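Local coordinates for protein FeoA (Thermococcus thioreducens, PDB 3E19) that probably helps regulate iron uptake as a small metal-binding regulator with an SH3-like beta-barrel, at residues Leu7-Val18 and Leu36-Ser47. Sequence-based numbering, arbitrary orientation.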
ATOM      1  N   LEU C   7       9.964  -6.430 -29.198  1.00 18.65           N
ATOM      2  CA  LEU C   7       9.536  -7.335 -28.167  1.00 18.55           C
ATOM      3  C   LEU C   7       8.237  -8.002 -28.606  1.00 19.17           C
ATOM      4  O   LEU C   7       8.030  -9.152 -28.290  1.00 19.40           O
ATOM      5  CB  LEU C   7       9.380  -6.590 -26.855  1.00 17.64           C
ATOM      6  CG  LEU C   7       8.651  -7.262 -25.708  1.00 19.81           C
ATOM      7  CD1 LEU C   7       9.387  -8.489 -25.371  1.00 23.27           C
ATOM      8  CD2 LEU C   7       8.588  -6.259 -24.543  1.00 18.67           C
ATOM      9  N   SER C   8       7.393  -7.280 -29.340  1.00 20.45           N
ATOM     10  CA  SER C   8       6.122  -7.811 -29.908  1.00 22.36           C
ATOM     11  C   SER C   8       6.277  -9.066 -30.765  1.00 23.47           C
ATOM     12  O   SER C   8       5.291  -9.800 -30.960  1.00 25.26           O
ATOM     13  CB  SER C   8       5.431  -6.731 -30.735  1.00 21.87           C
ATOM     14  OG  SER C   8       6.271  -6.265 -31.788  1.00 23.32           O
ATOM     15  N   GLU C   9       7.482  -9.314 -31.283  1.00 23.88           N
ATOM     16  CA  GLU C   9       7.748 -10.466 -32.120  1.00 25.37           C
ATOM     17  C   GLU C   9       8.398 -11.622 -31.395  1.00 25.93           C
ATOM     18  O   GLU C   9       8.663 -12.632 -32.006  1.00 26.93           O
ATOM     19  CB  GLU C   9       8.562 -10.064 -33.366  1.00 26.02           C
ATOM     20  CG  GLU C   9       7.712  -9.264 -34.290  1.00 28.77           C
ATOM     21  CD  GLU C   9       8.475  -8.544 -35.390  1.00 33.71           C
ATOM     22  OE1 GLU C   9       9.608  -8.955 -35.728  1.00 35.31           O
ATOM     23  OE2 GLU C   9       7.899  -7.548 -35.905  1.00 39.65           O
ATOM     24  N   MET C  10       8.606 -11.505 -30.091  1.00 25.68           N
ATOM     25  CA  MET C  10       9.301 -12.530 -29.355  1.00 25.47           C
ATOM     26  C   MET C  10       8.309 -13.475 -28.696  1.00 25.35           C
ATOM     27  O   MET C  10       7.195 -13.125 -28.393  1.00 26.72           O
ATOM     28  CB  MET C  10      10.188 -11.902 -28.296  1.00 24.98           C
ATOM     29  CG  MET C  10      11.307 -11.127 -28.897  1.00 26.33           C
ATOM     30  SD  MET C  10      12.232 -10.260 -27.625  1.00 27.65           S
ATOM     31  CE  MET C  10      13.089 -11.646 -26.838  1.00 30.87           C
ATOM     32  N   GLY C  11       8.719 -14.688 -28.469  1.00 26.70           N
ATOM     33  CA  GLY C  11       7.772 -15.698 -28.005  1.00 27.26           C
ATOM     34  C   GLY C  11       8.208 -16.259 -26.681  1.00 26.68           C
ATOM     35  O   GLY C  11       9.356 -16.101 -26.298  1.00 26.06           O
ATOM     36  N   PRO C  12       7.291 -16.953 -25.996  1.00 27.39           N
ATOM     37  CA  PRO C  12       7.573 -17.559 -24.716  1.00 27.19           C
ATOM     38  C   PRO C  12       8.919 -18.285 -24.730  1.00 26.71           C
ATOM     39  O   PRO C  12       9.268 -18.979 -25.707  1.00 27.49           O
ATOM     40  CB  PRO C  12       6.422 -18.545 -24.550  1.00 28.15           C
ATOM     41  CG  PRO C  12       5.294 -17.864 -25.208  1.00 29.36           C
ATOM     42  CD  PRO C  12       5.904 -17.220 -26.429  1.00 28.00           C
ATOM     43  N   GLY C  13       9.674 -18.109 -23.664  1.00 25.21           N
ATOM     44  CA  GLY C  13      11.011 -18.626 -23.596  1.00 25.71           C
ATOM     45  C   GLY C  13      12.117 -17.722 -24.117  1.00 25.39           C
ATOM     46  O   GLY C  13      13.245 -17.902 -23.705  1.00 26.69           O
ATOM     47  N   ASP C  14      11.845 -16.799 -25.046  1.00 25.46           N
ATOM     48  CA  ASP C  14      12.912 -15.908 -25.553  1.00 25.80           C
ATOM     49  C   ASP C  14      13.433 -15.015 -24.435  1.00 25.10           C
ATOM     50  O   ASP C  14      12.655 -14.568 -23.560  1.00 24.04           O
ATOM     51  CB  ASP C  14      12.428 -14.985 -26.659  1.00 26.11           C
ATOM     52  CG  ASP C  14      11.998 -15.716 -27.895  1.00 31.43           C
ATOM     53  OD1 ASP C  14      12.301 -16.922 -28.008  1.00 32.53           O
ATOM     54  OD2 ASP C  14      11.327 -15.078 -28.744  1.00 36.34           O
ATOM     55  N   LYS C  15      14.736 -14.747 -24.473  1.00 24.30           N
ATOM     56  CA  LYS C  15      15.369 -13.754 -23.623  1.00 24.45           C
ATOM     57  C   LYS C  15      16.189 -12.815 -24.484  1.00 22.34           C
ATOM     58  O   LYS C  15      16.807 -13.242 -25.467  1.00 20.10           O
ATOM     59  CB  LYS C  15      16.386 -14.382 -22.684  1.00 25.50           C
ATOM     60  CG  LYS C  15      15.894 -15.403 -21.717  1.00 29.35           C
ATOM     61  CD  LYS C  15      17.070 -15.835 -20.821  1.00 30.67           C
ATOM     62  CE  LYS C  15      17.657 -14.651 -20.014  1.00 35.95           C
ATOM     63  NZ  LYS C  15      18.115 -14.987 -18.604  1.00 37.47           N
ATOM     64  N   GLY C  16      16.285 -11.576 -24.055  1.00 20.26           N
ATOM     65  CA  GLY C  16      17.113 -10.620 -24.740  1.00 20.45           C
ATOM     66  C   GLY C  16      17.416  -9.370 -23.918  1.00 19.36           C
ATOM     67  O   GLY C  16      16.956  -9.209 -22.781  1.00 20.33           O
ATOM     68  N   ILE C  17      18.144  -8.471 -24.540  1.00 17.53           N
ATOM     69  CA  ILE C  17      18.577  -7.219 -23.927  1.00 17.94           C
ATOM     70  C   ILE C  17      17.959  -6.101 -24.731  1.00 16.08           C
ATOM     71  O   ILE C  17      18.094  -6.059 -25.960  1.00 16.58           O
ATOM     72  CB  ILE C  17      20.137  -7.067 -23.959  1.00 16.95           C
ATOM     73  CG1 ILE C  17      20.822  -8.221 -23.287  1.00 20.01           C
ATOM     74  CG2 ILE C  17      20.583  -5.743 -23.294  1.00 19.64           C
ATOM     75  CD1 ILE C  17      22.339  -8.313 -23.625  1.00 19.80           C
ATOM     76  N   VAL C  18      17.305  -5.165 -24.065  1.00 15.58           N
ATOM     77  CA  VAL C  18      16.737  -4.026 -24.759  1.00 15.01           C
ATOM     78  C   VAL C  18      17.847  -3.163 -25.349  1.00 17.39           C
ATOM     79  O   VAL C  18      18.817  -2.819 -24.645  1.00 16.90           O
ATOM     80  CB  VAL C  18      15.895  -3.135 -23.819  1.00 16.06           C
ATOM     81  CG1 VAL C  18      15.341  -1.948 -24.582  1.00 14.51           C
ATOM     82  CG2 VAL C  18      14.819  -3.969 -23.102  1.00 14.11           C
ATOM     83  N   LEU C  36      11.746  -1.357 -18.830  1.00 18.53           N
ATOM     84  CA  LEU C  36      12.154  -1.441 -20.243  1.00 18.38           C
ATOM     85  C   LEU C  36      12.875  -0.153 -20.696  1.00 18.28           C
ATOM     86  O   LEU C  36      12.258   0.852 -21.084  1.00 17.45           O
ATOM     87  CB  LEU C  36      10.974  -1.816 -21.117  1.00 17.74           C
ATOM     88  CG  LEU C  36      10.314  -3.139 -20.787  1.00 19.18           C
ATOM     89  CD1 LEU C  36       8.950  -3.275 -21.495  1.00 19.96           C
ATOM     90  CD2 LEU C  36      11.283  -4.284 -21.120  1.00 16.75           C
ATOM     91  N   THR C  37      14.193  -0.210 -20.527  1.00 18.07           N
ATOM     92  CA  THR C  37      15.158   0.806 -20.881  1.00 19.51           C
ATOM     93  C   THR C  37      16.383   0.066 -21.485  1.00 18.13           C
ATOM     94  O   THR C  37      16.600  -1.107 -21.179  1.00 16.75           O
ATOM     95  CB  THR C  37      15.596   1.599 -19.578  1.00 20.36           C
ATOM     96  OG1 THR C  37      16.385   2.696 -19.906  1.00 26.45           O
ATOM     97  CG2 THR C  37      16.398   0.781 -18.684  1.00 20.92           C
ATOM     98  N   PRO C  38      17.172   0.742 -22.336  1.00 17.98           N
ATOM     99  CA  PRO C  38      18.332   0.064 -22.878  1.00 18.52           C
ATOM    100  C   PRO C  38      19.251  -0.563 -21.854  1.00 18.81           C
ATOM    101  O   PRO C  38      19.622   0.054 -20.848  1.00 21.16           O
ATOM    102  CB  PRO C  38      18.994   1.146 -23.742  1.00 19.31           C
ATOM    103  CG  PRO C  38      17.869   1.953 -24.185  1.00 18.50           C
ATOM    104  CD  PRO C  38      17.058   2.097 -22.901  1.00 17.97           C
ATOM    105  N   GLY C  39      19.521  -1.841 -22.072  1.00 19.22           N
ATOM    106  CA  GLY C  39      20.417  -2.644 -21.267  1.00 17.74           C
ATOM    107  C   GLY C  39      19.731  -3.595 -20.329  1.00 17.06           C
ATOM    108  O   GLY C  39      20.329  -4.516 -19.861  1.00 16.14           O
ATOM    109  N   ALA C  40      18.459  -3.373 -20.020  1.00 17.48           N
ATOM    110  CA  ALA C  40      17.688  -4.329 -19.236  1.00 17.67           C
ATOM    111  C   ALA C  40      17.492  -5.629 -20.003  1.00 19.08           C
ATOM    112  O   ALA C  40      17.401  -5.607 -21.230  1.00 17.40           O
ATOM    113  CB  ALA C  40      16.289  -3.707 -18.825  1.00 17.77           C
ATOM    114  N   THR C  41      17.422  -6.751 -19.258  1.00 20.26           N
ATOM    115  CA  THR C  41      17.171  -8.078 -19.807  1.00 20.94           C
ATOM    116  C   THR C  41      15.714  -8.440 -19.564  1.00 21.17           C
ATOM    117  O   THR C  41      15.141  -8.166 -18.516  1.00 19.91           O
ATOM    118  CB  THR C  41      18.128  -9.109 -19.207  1.00 21.84           C
ATOM    119  OG1 THR C  41      19.472  -8.716 -19.512  1.00 21.92           O
ATOM    120  CG2 THR C  41      17.872 -10.529 -19.712  1.00 24.30           C
ATOM    121  N   ILE C  42      15.112  -8.987 -20.590  1.00 21.23           N
ATOM    122  CA  ILE C  42      13.727  -9.350 -20.572  1.00 23.11           C
ATOM    123  C   ILE C  42      13.613 -10.833 -20.919  1.00 23.30           C
ATOM    124  O   ILE C  42      14.344 -11.334 -21.788  1.00 21.02           O
ATOM    125  CB  ILE C  42      12.908  -8.407 -21.530  1.00 24.02           C
ATOM    126  CG1 ILE C  42      11.521  -8.965 -21.843  1.00 26.71           C
ATOM    127  CG2 ILE C  42      13.601  -8.110 -22.827  1.00 27.31           C
ATOM    128  CD1 ILE C  42      10.622  -7.889 -22.255  1.00 31.70           C
ATOM    129  N   GLN C  43      12.725 -11.529 -20.211  1.00 24.10           N
ATOM    130  CA  GLN C  43      12.255 -12.829 -20.631  1.00 25.97           C
ATOM    131  C   GLN C  43      10.784 -12.800 -20.914  1.00 24.91           C
ATOM    132  O   GLN C  43       9.993 -12.274 -20.126  1.00 23.71           O
ATOM    133  CB  GLN C  43      12.497 -13.904 -19.585  1.00 26.56           C
ATOM    134  CG  GLN C  43      12.207 -15.322 -20.129  1.00 28.94           C
ATOM    135  CD  GLN C  43      12.339 -16.382 -19.048  1.00 30.92           C
ATOM    136  OE1 GLN C  43      11.799 -17.500 -19.167  1.00 39.27           O
ATOM    137  NE2 GLN C  43      13.018 -16.025 -17.961  1.00 36.00           N
ATOM    138  N   VAL C  44      10.429 -13.398 -22.044  1.00 24.08           N
ATOM    139  CA  VAL C  44       9.058 -13.506 -22.440  1.00 24.63           C
ATOM    140  C   VAL C  44       8.524 -14.798 -21.837  1.00 24.69           C
ATOM    141  O   VAL C  44       9.131 -15.860 -22.028  1.00 22.64           O
ATOM    142  CB  VAL C  44       8.943 -13.517 -23.934  1.00 24.99           C
ATOM    143  CG1 VAL C  44       7.451 -13.620 -24.333  1.00 23.30           C
ATOM    144  CG2 VAL C  44       9.632 -12.229 -24.462  1.00 24.97           C
ATOM    145  N   LEU C  45       7.435 -14.670 -21.079  1.00 26.16           N
ATOM    146  CA  LEU C  45       6.838 -15.797 -20.353  1.00 27.23           C
ATOM    147  C   LEU C  45       5.603 -16.355 -21.056  1.00 29.28           C
ATOM    148  O   LEU C  45       5.385 -17.542 -21.027  1.00 28.50           O
ATOM    149  CB  LEU C  45       6.446 -15.377 -18.940  1.00 27.40           C
ATOM    150  CG  LEU C  45       7.535 -14.835 -18.020  1.00 27.36           C
ATOM    151  CD1 LEU C  45       6.988 -14.720 -16.632  1.00 28.39           C
ATOM    152  CD2 LEU C  45       8.750 -15.727 -17.998  1.00 27.57           C
ATOM    153  N   GLU C  46       4.785 -15.492 -21.644  1.00 30.79           N
ATOM    154  CA  GLU C  46       3.545 -15.909 -22.312  1.00 33.37           C
ATOM    155  C   GLU C  46       3.202 -14.894 -23.366  1.00 33.17           C
ATOM    156  O   GLU C  46       3.471 -13.708 -23.204  1.00 31.98           O
ATOM    157  CB  GLU C  46       2.305 -16.025 -21.383  1.00 33.51           C
ATOM    158  CG  GLU C  46       2.578 -16.153 -19.909  1.00 36.41           C
ATOM    159  CD  GLU C  46       1.314 -16.092 -19.061  1.00 39.32           C
ATOM    160  OE1 GLU C  46       0.202 -16.194 -19.643  1.00 46.15           O
ATOM    161  OE2 GLU C  46       1.440 -15.932 -17.807  1.00 47.25           O
ATOM    162  N   SER C  47       2.564 -15.373 -24.429  1.00 34.25           N
ATOM    163  CA  SER C  47       2.066 -14.517 -25.481  1.00 35.61           C
ATOM    164  C   SER C  47       0.926 -15.186 -26.226  1.00 37.34           C
ATOM    165  O   SER C  47       0.866 -16.428 -26.291  1.00 38.38           O
ATOM    166  CB  SER C  47       3.183 -14.195 -26.458  1.00 35.38           C
ATOM    167  OG  SER C  47       2.783 -13.165 -27.336  1.00 36.13           O
TER
HETATM  168  O   HOH W   1       4.407 -11.862 -28.942  1.00 62.12           O
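Strands 15-21 and 41-46 pair antiparallel here, G16 facing I42 as a hydrogen-bonded pair and K15–Q43 and I17–T41 as the non-hydrogen-bonded pairs beside it. I42 N reaches G16 O at 2.9 Å and G16 N returns the bond to I42 O. The ladder runs on into a type II turn at each end: V18 N donates to A40 O and G39 N to V18 O, while V44 N meets D14 O at 2.9 Å and V44 O takes G13 N. The first turn, G11 to D14, is braced by its own aspartate, since G11 N approaches D14 OD2 at 2.7 Å from above the carboxylate plane.

On the inner face, with CG1 anti to the backbone N (chi1 165°) and the chain extended beyond it, I42 CD1 rests against the fork of L7, meeting both CD1 and CD2. The fit is tight, L7 CD1 lying 3.4 Å from I42 CD1. With an alanine here that contact is gone, which would probably leave a gap beside L7 and cost I55 of strand 53-57 part of its packing. V44 adds CG2, 3.9 Å from both L7 CD1 and M10 CB, while its CG1 lies against the G11 backbone. V18 presses CB onto T37 O at 3.4 Å. On the other face, K15 CG and Q43 CG pass at an angle, and I17 CG1 lies near T41 OG1.

Beyond the strand pairing, one water bridges S8 O and M10 O to S47 OG. L45 and E46 form a classic beta bulge opposite I54, and the paired strands with their apolar inner face belong to the SH3-like barrel of FeoA domains.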